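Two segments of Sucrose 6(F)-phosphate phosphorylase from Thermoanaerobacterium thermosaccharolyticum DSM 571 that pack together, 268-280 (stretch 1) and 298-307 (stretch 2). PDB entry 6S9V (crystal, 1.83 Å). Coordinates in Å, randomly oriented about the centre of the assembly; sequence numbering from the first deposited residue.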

# COMPACT_ATOMS: atom_id res chain seq x y z
N PHE A 268 4.34 -6.22 14.33
CA PHE A 268 4.35 -5.19 13.31
C PHE A 268 3.06 -5.21 12.50
O PHE A 268 2.55 -6.28 12.14
CB PHE A 268 5.54 -5.36 12.36
CG PHE A 268 6.88 -5.16 13.02
CD1 PHE A 268 7.41 -3.89 13.18
CD2 PHE A 268 7.60 -6.25 13.48
CE1 PHE A 268 8.64 -3.71 13.80
CE2 PHE A 268 8.83 -6.07 14.10
CZ PHE A 268 9.34 -4.80 14.25
N LEU A 269 2.52 -4.02 12.22
CA LEU A 269 1.39 -3.90 11.30
C LEU A 269 1.83 -4.15 9.86
O LEU A 269 2.88 -3.68 9.43
CB LEU A 269 0.76 -2.52 11.41
CG LEU A 269 0.11 -2.17 12.76
CD1 LEU A 269 -0.16 -0.69 12.89
CD2 LEU A 269 -1.18 -2.95 12.90
N ILE A 270 1.01 -4.90 9.13
CA ILE A 270 1.29 -5.25 7.74
C ILE A 270 0.06 -4.99 6.89
O ILE A 270 -1.06 -4.79 7.38
CB ILE A 270 1.72 -6.73 7.58
CG1 ILE A 270 0.59 -7.66 8.04
CG2 ILE A 270 3.01 -6.99 8.36
CD1 ILE A 270 0.81 -9.12 7.67
N TYR A 271 0.28 -5.03 5.57
CA TYR A 271 -0.80 -5.00 4.60
C TYR A 271 -1.24 -6.42 4.27
O TYR A 271 -0.41 -7.33 4.13
CB TYR A 271 -0.37 -4.32 3.31
CG TYR A 271 -0.30 -2.82 3.36
CD1 TYR A 271 -1.46 -2.06 3.32
CD2 TYR A 271 0.92 -2.17 3.42
CE1 TYR A 271 -1.40 -0.68 3.35
CE2 TYR A 271 0.99 -0.79 3.46
CZ TYR A 271 -0.17 -0.05 3.42
OH TYR A 271 -0.12 1.32 3.45
N ASP A 272 -2.53 -6.60 4.07
CA ASP A 272 -3.06 -7.88 3.61
C ASP A 272 -2.91 -7.92 2.09
O ASP A 272 -3.78 -7.46 1.36
CB ASP A 272 -4.51 -8.06 4.05
CG ASP A 272 -5.00 -9.48 3.82
OD1 ASP A 272 -4.46 -10.16 2.93
OD2 ASP A 272 -5.92 -9.92 4.55
N PHE A 273 -1.79 -8.47 1.62
CA PHE A 273 -1.53 -8.57 0.19
C PHE A 273 -2.01 -9.89 -0.41
O PHE A 273 -1.79 -10.13 -1.61
CB PHE A 273 -0.04 -8.37 -0.09
CG PHE A 273 0.42 -6.92 0.02
CD1 PHE A 273 -0.34 -5.88 -0.51
CD2 PHE A 273 1.61 -6.62 0.67
CE1 PHE A 273 0.10 -4.56 -0.41
CE2 PHE A 273 2.05 -5.30 0.77
CZ PHE A 273 1.30 -4.27 0.23
N ILE A 274 -2.66 -10.74 0.37
CA ILE A 274 -3.20 -12.01 -0.11
C ILE A 274 -4.68 -11.86 -0.45
O ILE A 274 -5.18 -12.49 -1.40
CB ILE A 274 -2.97 -13.11 0.93
CG1 ILE A 274 -1.48 -13.44 1.03
CG2 ILE A 274 -3.74 -14.37 0.58
CD1 ILE A 274 -1.10 -14.18 2.29
N LEU A 275 -5.40 -11.04 0.32
CA LEU A 275 -6.84 -10.90 0.10
C LEU A 275 -7.21 -10.37 -1.28
O LEU A 275 -8.24 -10.80 -1.82
CB LEU A 275 -7.43 -9.98 1.17
CG LEU A 275 -8.95 -9.92 1.28
CD1 LEU A 275 -9.54 -11.22 1.79
CD2 LEU A 275 -9.37 -8.75 2.15
N PRO A 276 -6.48 -9.41 -1.88
CA PRO A 276 -6.94 -8.88 -3.19
C PRO A 276 -7.11 -9.96 -4.25
O PRO A 276 -8.16 -10.05 -4.89
CB PRO A 276 -5.86 -7.85 -3.54
CG PRO A 276 -5.29 -7.43 -2.20
CD PRO A 276 -5.31 -8.68 -1.37
N PHE A 277 -6.09 -10.80 -4.44
CA PHE A 277 -6.21 -11.92 -5.37
C PHE A 277 -7.23 -12.94 -4.88
O PHE A 277 -8.01 -13.48 -5.68
CB PHE A 277 -4.84 -12.60 -5.56
CG PHE A 277 -4.86 -13.74 -6.55
CD1 PHE A 277 -5.33 -15.00 -6.19
CD2 PHE A 277 -4.40 -13.55 -7.84
CE1 PHE A 277 -5.35 -16.05 -7.11
CE2 PHE A 277 -4.42 -14.59 -8.77
CZ PHE A 277 -4.88 -15.83 -8.41
N THR A 278 -7.23 -13.24 -3.58
CA THR A 278 -8.14 -14.25 -3.05
C THR A 278 -9.59 -13.89 -3.32
O THR A 278 -10.40 -14.76 -3.68
CB THR A 278 -7.88 -14.42 -1.54
OG1 THR A 278 -6.55 -14.91 -1.35
CG2 THR A 278 -8.87 -15.40 -0.93
N VAL A 279 -9.95 -12.61 -3.17
CA VAL A 279 -11.32 -12.20 -3.44
C VAL A 279 -11.63 -12.30 -4.93
O VAL A 279 -12.72 -12.74 -5.32
CB VAL A 279 -11.57 -10.79 -2.88
CG1 VAL A 279 -12.88 -10.23 -3.40
CG2 VAL A 279 -11.59 -10.84 -1.34
N LEU A 280 -10.68 -11.92 -5.78
CA LEU A 280 -10.89 -12.07 -7.23
C LEU A 280 -11.19 -13.52 -7.58
O LEU A 280 -12.13 -13.82 -8.32
CB LEU A 280 -9.67 -11.58 -8.00
CG LEU A 280 -9.62 -10.16 -8.54
CD1 LEU A 280 -8.31 -9.99 -9.30
CD2 LEU A 280 -10.81 -9.83 -9.43
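Stretch 2 298-307: RPINQFTMLD

Stretch 2 is anchored on Asp272 by a salt bridge: Arg298 NH2 donates to Asp272 OD2 at 2.8 Å, and a weak bond from Arg298 NE reaches Asp272 OD2 at 3.1 Å, so the carboxylate oxygen lies at the edge of the guanidinium. The other oxygen, Asp272 OD1, caps the following helix, accepting from Leu275 N (2.9 Å) and Ile274 N (3.2 Å). Beside this anchor the extended backbone of 302-304 runs parallel to 269-271, the N-to-C directions differing by 28° (signed crossing angle -28°) and the axes approaching to 4.7 Å. Phe303 supplies both direct backbone bonds, Phe303 N to Ile270 O (3.0 Å) and Asp272 N to Phe303 O (2.9 Å), placing it level with Tyr271, CA to CA 4.8 Å. Water extends the pairing at each end: one molecule donates to Phe268 O and Asn301 O, another donates to Asp272 O and accepts from Met305 N. Tyr271 and Phe303 share one sheet face, Tyr271 CD1 lying 3.9 Å from Phe303 CB. The methyl of Met305 lies beside two neighbouring rings and touches both, its CE 3.2 Å from Tyr271 CD1 and 3.5 Å from Phe273 CE1. Farther on, stretch 2 passes the helix: Pro276 CB approaches Leu306 O (3.4 Å), and Val279 CG1 meets Leu306 CD2 (4.2 Å).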

# COMPACT_ATOMS: atom_id res chain seq x y z
N ARG A 298 -4.82 -16.55 9.22
CA ARG A 298 -4.21 -15.26 8.91
C ARG A 298 -4.20 -14.41 10.16
O ARG A 298 -5.11 -14.53 10.99
CB ARG A 298 -4.96 -14.54 7.78
CG ARG A 298 -6.30 -13.94 8.19
CD ARG A 298 -7.04 -13.34 7.01
NE ARG A 298 -6.73 -11.93 6.76
CZ ARG A 298 -7.21 -10.92 7.47
NH1 ARG A 298 -8.00 -11.15 8.51
NH2 ARG A 298 -6.89 -9.67 7.16
N PRO A 299 -3.20 -13.56 10.34
CA PRO A 299 -3.27 -12.60 11.45
C PRO A 299 -4.35 -11.57 11.17
O PRO A 299 -4.66 -11.25 10.02
CB PRO A 299 -1.87 -11.96 11.46
CG PRO A 299 -1.34 -12.16 10.07
CD PRO A 299 -1.97 -13.43 9.55
N ILE A 300 -4.94 -11.04 12.25
CA ILE A 300 -6.03 -10.10 12.05
C ILE A 300 -5.57 -8.65 12.03
O ILE A 300 -6.33 -7.77 11.60
CB ILE A 300 -7.14 -10.26 13.11
CG1 ILE A 300 -6.65 -9.85 14.49
CG2 ILE A 300 -7.64 -11.71 13.12
CD1 ILE A 300 -7.75 -9.90 15.54
N ASN A 301 -4.36 -8.36 12.51
CA ASN A 301 -3.90 -6.97 12.59
C ASN A 301 -3.20 -6.58 11.29
O ASN A 301 -1.99 -6.39 11.19
CB ASN A 301 -3.05 -6.76 13.84
CG ASN A 301 -3.91 -6.69 15.10
OD1 ASN A 301 -4.50 -5.65 15.41
ND2 ASN A 301 -4.01 -7.80 15.81
N GLN A 302 -4.04 -6.48 10.26
CA GLN A 302 -3.62 -6.11 8.92
C GLN A 302 -4.50 -4.98 8.40
O GLN A 302 -5.65 -4.83 8.80
CB GLN A 302 -3.72 -7.28 7.96
CG GLN A 302 -3.05 -8.56 8.40
CD GLN A 302 -2.93 -9.54 7.25
OE1 GLN A 302 -2.35 -9.23 6.21
NE2 GLN A 302 -3.51 -10.73 7.43
N PHE A 303 -3.95 -4.20 7.48
CA PHE A 303 -4.73 -3.25 6.70
C PHE A 303 -5.19 -3.96 5.44
O PHE A 303 -4.35 -4.45 4.67
CB PHE A 303 -3.91 -2.01 6.38
CG PHE A 303 -3.78 -1.07 7.53
CD1 PHE A 303 -2.98 -1.39 8.61
CD2 PHE A 303 -4.45 0.14 7.53
CE1 PHE A 303 -2.85 -0.52 9.67
CE2 PHE A 303 -4.33 1.01 8.59
CZ PHE A 303 -3.53 0.68 9.66
N THR A 304 -6.50 -4.05 5.24
CA THR A 304 -7.04 -4.75 4.09
C THR A 304 -7.31 -3.79 2.94
O THR A 304 -7.50 -2.58 3.12
CB THR A 304 -8.33 -5.50 4.42
OG1 THR A 304 -9.37 -4.57 4.74
CG2 THR A 304 -8.11 -6.45 5.59
N MET A 305 -7.34 -4.36 1.74
CA MET A 305 -7.58 -3.58 0.54
C MET A 305 -8.06 -4.55 -0.52
O MET A 305 -7.85 -5.76 -0.42
CB MET A 305 -6.32 -2.85 0.08
CG MET A 305 -5.28 -3.81 -0.51
SD MET A 305 -3.65 -3.08 -0.61
CE MET A 305 -2.98 -3.62 0.95
N LEU A 306 -8.72 -4.00 -1.54
CA LEU A 306 -8.85 -4.69 -2.81
C LEU A 306 -7.87 -4.07 -3.81
O LEU A 306 -6.92 -4.72 -4.23
CB LEU A 306 -10.29 -4.62 -3.32
CG LEU A 306 -11.36 -5.23 -2.41
CD1 LEU A 306 -12.75 -5.07 -3.01
CD2 LEU A 306 -11.09 -6.70 -2.13
N ASP A 307 -8.07 -2.79 -4.12
CA ASP A 307 -7.14 -2.01 -4.93
C ASP A 307 -6.30 -1.08 -4.05
O ASP A 307 -6.65 -0.76 -2.91
CB ASP A 307 -7.89 -1.19 -5.99
CG ASP A 307 -9.08 -0.41 -5.44
OD1 ASP A 307 -9.42 -0.56 -4.25
OD2 ASP A 307 -9.66 0.39 -6.21
O HOH W 1 0.14 -7.04 12.79
O HOH W 2 -6.38 -6.81 1.53